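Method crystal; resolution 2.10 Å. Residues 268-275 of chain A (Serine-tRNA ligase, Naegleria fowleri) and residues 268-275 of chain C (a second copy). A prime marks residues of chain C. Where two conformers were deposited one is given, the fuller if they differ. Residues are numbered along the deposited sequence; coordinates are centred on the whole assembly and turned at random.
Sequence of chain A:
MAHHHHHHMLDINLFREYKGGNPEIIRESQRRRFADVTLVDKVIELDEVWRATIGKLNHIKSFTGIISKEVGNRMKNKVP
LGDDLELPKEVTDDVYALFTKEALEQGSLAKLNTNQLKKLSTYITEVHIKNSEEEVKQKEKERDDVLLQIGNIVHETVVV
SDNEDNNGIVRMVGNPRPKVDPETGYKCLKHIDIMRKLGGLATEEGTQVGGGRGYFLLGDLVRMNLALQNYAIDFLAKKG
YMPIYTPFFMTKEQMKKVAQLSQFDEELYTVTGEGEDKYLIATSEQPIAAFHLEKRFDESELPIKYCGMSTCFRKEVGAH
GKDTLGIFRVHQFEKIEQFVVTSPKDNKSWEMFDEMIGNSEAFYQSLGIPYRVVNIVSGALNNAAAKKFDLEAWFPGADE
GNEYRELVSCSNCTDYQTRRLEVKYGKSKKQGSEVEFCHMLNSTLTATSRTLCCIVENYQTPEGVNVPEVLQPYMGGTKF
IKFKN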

# COMPACT_ATOMS: atom_id res chain seq x y z
N LEU A 268 5.09 2.56 -6.95
CA LEU A 268 5.64 3.80 -6.39
C LEU A 268 5.88 3.69 -4.89
O LEU A 268 4.96 3.40 -4.13
CB LEU A 268 4.69 4.97 -6.67
CG LEU A 268 4.50 5.24 -8.17
CD1 LEU A 268 3.45 6.35 -8.38
CD2 LEU A 268 5.81 5.62 -8.80
N TYR A 269 7.11 3.96 -4.45
CA TYR A 269 7.37 4.13 -3.02
C TYR A 269 6.80 5.46 -2.51
O TYR A 269 6.81 6.47 -3.21
CB TYR A 269 8.87 4.12 -2.74
CG TYR A 269 9.59 2.78 -2.92
CD1 TYR A 269 9.67 1.85 -1.88
CD2 TYR A 269 10.23 2.48 -4.12
CE1 TYR A 269 10.35 0.65 -2.03
CE2 TYR A 269 10.92 1.27 -4.29
CZ TYR A 269 10.98 0.36 -3.25
OH TYR A 269 11.68 -0.81 -3.41
N THR A 270 6.38 5.48 -1.25
CA THR A 270 6.00 6.72 -0.58
C THR A 270 7.18 7.24 0.25
O THR A 270 7.92 6.45 0.85
CB THR A 270 4.78 6.49 0.33
OG1 THR A 270 3.66 6.12 -0.48
CG2 THR A 270 4.43 7.76 1.12
N VAL A 271 7.35 8.56 0.29
CA VAL A 271 8.44 9.21 1.03
C VAL A 271 7.84 10.25 1.97
O VAL A 271 7.10 11.13 1.51
CB VAL A 271 9.45 9.87 0.08
CG1 VAL A 271 10.35 10.83 0.84
CG2 VAL A 271 10.24 8.81 -0.61
N THR A 272 8.17 10.17 3.26
CA THR A 272 7.59 11.08 4.26
C THR A 272 8.68 11.71 5.13
O THR A 272 9.79 11.19 5.26
CB THR A 272 6.60 10.35 5.17
OG1 THR A 272 7.32 9.39 5.94
CG2 THR A 272 5.53 9.63 4.35
N GLY A 273 8.32 12.83 5.76
CA GLY A 273 9.16 13.44 6.77
C GLY A 273 9.40 14.93 6.60
O GLY A 273 9.73 15.62 7.58
N GLU A 274 9.25 15.47 5.38
CA GLU A 274 9.40 16.91 5.16
C GLU A 274 8.28 17.39 4.25
O GLU A 274 8.12 16.85 3.15
CB GLU A 274 10.75 17.26 4.54
CG GLU A 274 11.19 18.74 4.77
CD GLU A 274 10.56 19.73 3.78
OE1 GLU A 274 10.11 19.31 2.70
OE2 GLU A 274 10.56 20.95 4.08
N GLY A 275 7.52 18.39 4.70
CA GLY A 275 6.43 18.87 3.88
C GLY A 275 5.41 17.78 3.58
O GLY A 275 5.20 16.85 4.37
N LEU C 268 16.64 12.36 8.06
CA LEU C 268 16.39 11.16 7.26
C LEU C 268 14.93 11.06 6.83
O LEU C 268 14.03 11.05 7.69
CB LEU C 268 16.81 9.90 8.03
CG LEU C 268 18.31 9.82 8.34
CD1 LEU C 268 18.63 8.61 9.18
CD2 LEU C 268 19.11 9.78 7.05
N TYR C 269 14.70 10.97 5.52
CA TYR C 269 13.37 10.64 5.01
C TYR C 269 13.05 9.17 5.25
O TYR C 269 13.92 8.30 5.20
CB TYR C 269 13.27 10.89 3.50
CG TYR C 269 13.27 12.34 3.04
CD1 TYR C 269 12.07 13.05 2.92
CD2 TYR C 269 14.45 12.98 2.70
CE1 TYR C 269 12.06 14.38 2.46
CE2 TYR C 269 14.46 14.32 2.25
CZ TYR C 269 13.26 15.00 2.12
OH TYR C 269 13.25 16.30 1.67
N THR C 270 11.76 8.89 5.46
CA THR C 270 11.26 7.52 5.54
C THR C 270 10.67 7.10 4.19
O THR C 270 9.99 7.89 3.53
CB THR C 270 10.20 7.42 6.63
OG1 THR C 270 10.82 7.71 7.89
CG2 THR C 270 9.58 6.01 6.68
N VAL C 271 10.93 5.84 3.80
CA VAL C 271 10.45 5.28 2.54
C VAL C 271 9.66 4.02 2.84
O VAL C 271 10.19 3.10 3.47
CB VAL C 271 11.61 4.95 1.59
CG1 VAL C 271 11.10 4.19 0.37
CG2 VAL C 271 12.29 6.21 1.18
N THR C 272 8.41 3.96 2.36
CA THR C 272 7.52 2.83 2.63
C THR C 272 6.92 2.26 1.34
O THR C 272 6.85 2.93 0.32
CB THR C 272 6.38 3.26 3.56
OG1 THR C 272 5.56 4.21 2.87
CG2 THR C 272 6.91 3.91 4.83
N GLY C 273 6.47 1.00 1.43
CA GLY C 273 5.68 0.38 0.38
C GLY C 273 6.15 -1.00 -0.05
O GLY C 273 5.37 -1.76 -0.64
N GLU C 274 7.42 -1.33 0.20
CA GLU C 274 7.92 -2.65 -0.15
C GLU C 274 8.79 -3.19 0.99
O GLU C 274 9.76 -2.53 1.38
CB GLU C 274 8.72 -2.62 -1.46
CG GLU C 274 8.82 -3.99 -2.16
CD GLU C 274 9.94 -4.88 -1.61
OE1 GLU C 274 10.92 -4.37 -1.02
OE2 GLU C 274 9.84 -6.10 -1.82
N GLY C 275 8.45 -4.37 1.50
CA GLY C 275 9.21 -4.94 2.61
C GLY C 275 9.16 -4.03 3.83
O GLY C 275 8.18 -3.31 4.07
O HOH W 1 3.81 2.85 -1.42
O HOH W 2 12.41 -2.14 -1.20
O HOH W 3 11.07 10.98 8.31
O HOH W 4 10.94 17.37 0.84

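Two copies of the same short strand, residues 270-272, pair antiparallel about Val271 and Val271′, so nearly every interaction occurs twice. Four backbone hydrogen bonds hold the ladder. Thr270 N donates to Thr272′ O (3.0 Å) and Thr270 O accepts from Thr272′ N (3.0 Å); in the symmetry-equivalent ring, Thr272 N reaches Thr270′ O at 2.9 Å and Thr270′ N reaches Thr272 O at 3.0 Å. All are close to linear, at 161-165°. The valines form the non-hydrogen-bonded pair between these rings, where each CA can approach a carbonyl instead: Val271 CA lies 3.2 Å from Thr270′ O.

The valines share one face, Val271 CG2 to Val271′ CG2 at 3.8 Å, and their branched side chains suit an extended backbone. Val271 CG1 also packs against Tyr269′ CD1 (3.5 Å), extending the buried apolar patch. The tyrosine hydroxyl still needs a polar partner: water 2 lies 2.7 Å from Tyr269 OH and donates to Glu274′ OE1, also at 2.7 Å, while water 4 makes the equivalent bridge between Tyr269′ and Glu274.

The threonines occupy the other, partly exposed face, where a beta-branched side chain suits a strand and a hydroxyl suits partial exposure; Thr270 OG1 is hydrogen-bonded elsewhere in the structure. Nearby, water 1 donates to Leu268 O (3.0 Å), satisfying a carbonyl beyond the ladder. Gly273, with phi 131°, adopts a backbone that would jam a CB against the preceding carbonyl.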